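Local coordinates for reticulocyte binding protein (Streptococcus agalactiae COH1, PDB 3FAW) that probably hydrolyses alpha-1,6-glucosidic linkages in pullulan and branched alpha-glucans as a secreted, cell-wall-anchored streptococcal pullulanase, at residues A[698-710]-A[740-752]. Sequence-based numbering, arbitrary orientation.
Sequences ITLRRSTDAFRKL and QTIDSKGDIYAVF
A706 is the bump at the middle of this contact: its CB sits 3.7 Å from both T741 CG2 and D743 CB and also meets Y749 CD2, filling the hollow between these three side chains of the hairpin. The CA atoms of A706 and D743, 4.0 Å apart, mark the closest backbone approach of the two segments. Beside it, Y749 is received by the end of helix 685-703 and the turn that follows. T704 CG2 lies over one face of the phenol ring, 4.1 Å from its centroid and 23° off the normal, a CH-pi contact, while L700 CD1 reaches CE1. The F707 side chain crosses Y749 at about a right angle, its CZ against Y749 CB; with centroids 5.8 Å apart and planes at 58°, the two rings meet obliquely, and V751 CG2 touches the edge of F707. The hairpin, strands 736-742 and 748-754 joined by a type I turn from D743 to G746, belongs to the antiparallel sheet of the C-terminal domain, and the contact fits it against the chain leaving helix 685-703, which packs on the TIM barrel and comes after its last strand, 614-618; a C-terminal beta domain following the barrel is the order found in other alpha-amylase-family enzymes. Polar bonds gather on the side of the hairpin turn. With chi1 at 64°, D705 presents its carboxylate to S744: S744 N donates to D705 OD1 and S744 OG to D705 OD2, each carboxylate oxygen using its syn lone pair. T704 OG1 donates to the anti side of D743 OD2 and accepts from A706 N, closing an ST turn. T741 OG1 donates to A706 O (2.7 Å), which Q612 also binds. Bent at its last torsion, K709 passes CE alongside T741 OG1 and brings NZ to I742 O at 2.5 Å, a length too short to trust in detail; the ammonium also forms a salt bridge with E718.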
# COMPACT_ATOMS: atom_id res chain seq x y z
N ILE A 698 10.87 -19.94 -8.43
CA ILE A 698 11.38 -19.18 -7.29
C ILE A 698 12.73 -19.73 -6.83
O ILE A 698 13.65 -18.96 -6.53
CB ILE A 698 10.38 -19.14 -6.10
CG1 ILE A 698 9.12 -18.36 -6.49
CG2 ILE A 698 11.04 -18.48 -4.87
CD1 ILE A 698 7.96 -18.55 -5.53
N THR A 699 12.86 -21.06 -6.77
CA THR A 699 14.12 -21.71 -6.42
C THR A 699 15.23 -21.31 -7.39
O THR A 699 16.31 -20.89 -6.97
CB THR A 699 13.99 -23.24 -6.42
OG1 THR A 699 12.95 -23.64 -5.52
CG2 THR A 699 15.31 -23.92 -6.01
N LEU A 700 14.95 -21.43 -8.69
CA LEU A 700 15.89 -20.99 -9.72
C LEU A 700 16.36 -19.55 -9.47
O LEU A 700 17.56 -19.28 -9.42
CB LEU A 700 15.25 -21.09 -11.11
CG LEU A 700 16.05 -20.56 -12.30
CD1 LEU A 700 17.44 -21.17 -12.36
CD2 LEU A 700 15.29 -20.80 -13.60
N ARG A 701 15.41 -18.64 -9.29
CA ARG A 701 15.73 -17.22 -9.08
C ARG A 701 16.69 -17.00 -7.90
O ARG A 701 17.65 -16.25 -8.03
CB ARG A 701 14.45 -16.40 -8.86
CG ARG A 701 14.71 -14.93 -8.63
CD ARG A 701 13.44 -14.10 -8.65
NE ARG A 701 13.74 -12.67 -8.58
CZ ARG A 701 14.22 -11.95 -9.60
NH1 ARG A 701 14.44 -12.50 -10.79
NH2 ARG A 701 14.47 -10.66 -9.43
N ARG A 702 16.43 -17.66 -6.78
CA ARG A 702 17.23 -17.50 -5.57
C ARG A 702 18.56 -18.27 -5.62
O ARG A 702 19.46 -18.02 -4.81
CB ARG A 702 16.42 -17.91 -4.34
CG ARG A 702 15.16 -17.05 -4.13
CD ARG A 702 14.50 -17.31 -2.78
NE ARG A 702 15.34 -16.88 -1.67
CZ ARG A 702 15.10 -17.15 -0.38
NH1 ARG A 702 14.03 -17.85 -0.02
NH2 ARG A 702 15.95 -16.72 0.55
N SER A 703 18.67 -19.21 -6.56
CA SER A 703 19.87 -20.04 -6.68
C SER A 703 21.06 -19.31 -7.31
O SER A 703 22.19 -19.79 -7.20
CB SER A 703 19.55 -21.31 -7.48
OG SER A 703 19.40 -21.02 -8.86
N THR A 704 20.81 -18.19 -7.98
CA THR A 704 21.87 -17.50 -8.74
C THR A 704 21.61 -16.00 -8.89
O THR A 704 20.49 -15.59 -9.22
CB THR A 704 22.02 -18.13 -10.15
OG1 THR A 704 22.95 -17.36 -10.93
CG2 THR A 704 20.68 -18.18 -10.87
N ASP A 705 22.65 -15.20 -8.69
CA ASP A 705 22.56 -13.75 -8.87
C ASP A 705 22.51 -13.30 -10.34
O ASP A 705 22.46 -12.10 -10.62
CB ASP A 705 23.67 -13.01 -8.10
CG ASP A 705 25.07 -13.34 -8.60
OD1 ASP A 705 25.27 -13.48 -9.83
OD2 ASP A 705 25.99 -13.42 -7.76
N ALA A 706 22.51 -14.26 -11.27
CA ALA A 706 22.25 -13.97 -12.68
C ALA A 706 20.92 -13.24 -12.88
O ALA A 706 20.78 -12.44 -13.81
CB ALA A 706 22.26 -15.25 -13.50
N PHE A 707 19.94 -13.53 -12.03
CA PHE A 707 18.61 -12.91 -12.12
C PHE A 707 18.43 -11.75 -11.12
O PHE A 707 17.34 -11.18 -11.03
CB PHE A 707 17.52 -13.96 -11.89
CG PHE A 707 17.58 -15.13 -12.85
CD1 PHE A 707 17.37 -14.93 -14.21
CD2 PHE A 707 17.83 -16.42 -12.39
CE1 PHE A 707 17.42 -16.00 -15.10
CE2 PHE A 707 17.88 -17.49 -13.27
CZ PHE A 707 17.68 -17.29 -14.63
N ARG A 708 19.50 -11.41 -10.39
CA ARG A 708 19.43 -10.48 -9.27
C ARG A 708 20.66 -9.58 -9.21
O ARG A 708 21.31 -9.48 -8.16
CB ARG A 708 19.32 -11.25 -7.95
CG ARG A 708 18.05 -12.06 -7.76
CD ARG A 708 18.36 -13.39 -7.11
NE ARG A 708 19.23 -13.22 -5.95
CZ ARG A 708 20.05 -14.16 -5.47
NH1 ARG A 708 20.13 -15.36 -6.02
NH2 ARG A 708 20.79 -13.88 -4.41
N LYS A 709 20.99 -8.94 -10.33
CA LYS A 709 22.17 -8.07 -10.40
C LYS A 709 21.96 -6.74 -9.67
O LYS A 709 20.83 -6.29 -9.49
CB LYS A 709 22.56 -7.81 -11.86
CG LYS A 709 23.11 -9.04 -12.56
CD LYS A 709 23.20 -8.85 -14.06
CE LYS A 709 23.59 -10.15 -14.75
NZ LYS A 709 24.83 -10.73 -14.18
N LEU A 710 23.07 -6.14 -9.25
CA LEU A 710 23.03 -4.97 -8.37
C LEU A 710 22.91 -3.66 -9.15
O LEU A 710 22.20 -2.76 -8.72
CB LEU A 710 24.27 -4.93 -7.48
CG LEU A 710 24.46 -6.10 -6.50
CD1 LEU A 710 24.92 -7.35 -7.23
CD2 LEU A 710 25.45 -5.74 -5.40
N GLN A 740 19.90 -14.09 -22.50
CA GLN A 740 20.95 -14.75 -21.75
C GLN A 740 21.48 -13.84 -20.65
O GLN A 740 21.69 -12.65 -20.87
CB GLN A 740 22.09 -15.14 -22.68
CG GLN A 740 23.11 -16.09 -22.06
CD GLN A 740 24.32 -16.29 -22.94
OE1 GLN A 740 24.38 -17.43 -23.60
NE2 GLN A 740 25.19 -15.42 -23.03
N THR A 741 21.69 -14.42 -19.47
CA THR A 741 22.35 -13.72 -18.37
C THR A 741 23.47 -14.61 -17.81
O THR A 741 23.47 -15.82 -18.00
CB THR A 741 21.35 -13.32 -17.27
OG1 THR A 741 22.05 -12.66 -16.20
CG2 THR A 741 20.60 -14.53 -16.72
N ILE A 742 24.42 -13.97 -17.14
CA ILE A 742 25.58 -14.65 -16.57
C ILE A 742 25.71 -14.22 -15.12
O ILE A 742 25.49 -13.05 -14.80
CB ILE A 742 26.89 -14.28 -17.33
CG1 ILE A 742 26.66 -14.25 -18.85
CG2 ILE A 742 28.01 -15.25 -16.97
CD1 ILE A 742 27.87 -13.81 -19.65
N ASP A 743 26.06 -15.15 -14.23
CA ASP A 743 26.21 -14.80 -12.81
C ASP A 743 27.68 -14.54 -12.45
O ASP A 743 28.57 -14.67 -13.29
CB ASP A 743 25.55 -15.85 -11.90
CG ASP A 743 26.30 -17.16 -11.84
OD1 ASP A 743 27.38 -17.29 -12.45
OD2 ASP A 743 25.80 -18.07 -11.15
N SER A 744 27.90 -14.17 -11.19
CA SER A 744 29.24 -13.82 -10.69
C SER A 744 30.26 -14.97 -10.78
O SER A 744 31.46 -14.72 -10.82
CB SER A 744 29.14 -13.32 -9.24
OG SER A 744 28.46 -14.25 -8.42
N LYS A 745 29.78 -16.21 -10.80
CA LYS A 745 30.64 -17.38 -11.00
C LYS A 745 30.86 -17.65 -12.48
O LYS A 745 31.78 -18.38 -12.86
CB LYS A 745 30.03 -18.62 -10.37
CG LYS A 745 29.50 -18.47 -8.95
CD LYS A 745 28.79 -19.75 -8.47
CE LYS A 745 29.30 -21.03 -9.14
NZ LYS A 745 28.65 -22.26 -8.60
N GLY A 746 29.96 -17.09 -13.31
CA GLY A 746 29.99 -17.20 -14.77
C GLY A 746 29.88 -18.66 -15.28
O GLY A 746 30.36 -18.96 -16.38
N ASP A 747 29.13 -19.52 -14.59
CA ASP A 747 27.71 -19.89 -14.97
C ASP A 747 26.82 -18.99 -15.85
O ASP A 747 26.55 -17.83 -15.52
CB ASP A 747 26.92 -20.39 -13.75
CG ASP A 747 27.61 -21.55 -13.05
OD1 ASP A 747 28.73 -21.92 -13.46
OD2 ASP A 747 27.03 -22.09 -12.08
N ILE A 748 26.34 -19.59 -16.94
CA ILE A 748 25.48 -18.93 -17.93
C ILE A 748 24.06 -19.51 -17.90
O ILE A 748 23.88 -20.73 -17.86
CB ILE A 748 26.05 -19.09 -19.37
CG1 ILE A 748 27.38 -18.35 -19.51
CG2 ILE A 748 25.06 -18.58 -20.42
CD1 ILE A 748 28.18 -18.75 -20.75
N TYR A 749 23.05 -18.64 -17.93
CA TYR A 749 21.64 -19.04 -17.98
C TYR A 749 20.93 -18.38 -19.16
O TYR A 749 20.99 -17.16 -19.31
CB TYR A 749 20.92 -18.65 -16.68
CG TYR A 749 21.40 -19.41 -15.46
CD1 TYR A 749 20.70 -20.52 -14.99
CD2 TYR A 749 22.54 -19.02 -14.77
CE1 TYR A 749 21.14 -21.23 -13.87
CE2 TYR A 749 22.98 -19.71 -13.65
CZ TYR A 749 22.28 -20.82 -13.20
OH TYR A 749 22.72 -21.51 -12.09
N ALA A 750 20.25 -19.18 -19.98
CA ALA A 750 19.48 -18.66 -21.12
C ALA A 750 18.00 -19.00 -20.99
O ALA A 750 17.65 -20.16 -20.79
CB ALA A 750 20.03 -19.22 -22.43
N VAL A 751 17.15 -17.98 -21.10
CA VAL A 751 15.69 -18.13 -20.98
C VAL A 751 15.02 -17.94 -22.33
O VAL A 751 15.24 -16.93 -23.00
CB VAL A 751 15.10 -17.08 -19.99
CG1 VAL A 751 13.61 -17.36 -19.76
CG2 VAL A 751 15.87 -17.08 -18.68
N PHE A 752 14.19 -18.91 -22.72
CA PHE A 752 13.43 -18.87 -23.97
C PHE A 752 11.94 -18.90 -23.67
O PHE A 752 11.48 -19.79 -22.96
CB PHE A 752 13.78 -20.07 -24.85
CG PHE A 752 15.25 -20.18 -25.19
CD1 PHE A 752 15.74 -19.67 -26.38
CD2 PHE A 752 16.13 -20.82 -24.32
CE1 PHE A 752 17.09 -19.78 -26.70
CE2 PHE A 752 17.47 -20.93 -24.63
CZ PHE A 752 17.95 -20.41 -25.82
O HOH W 1 20.89 -22.66 -10.48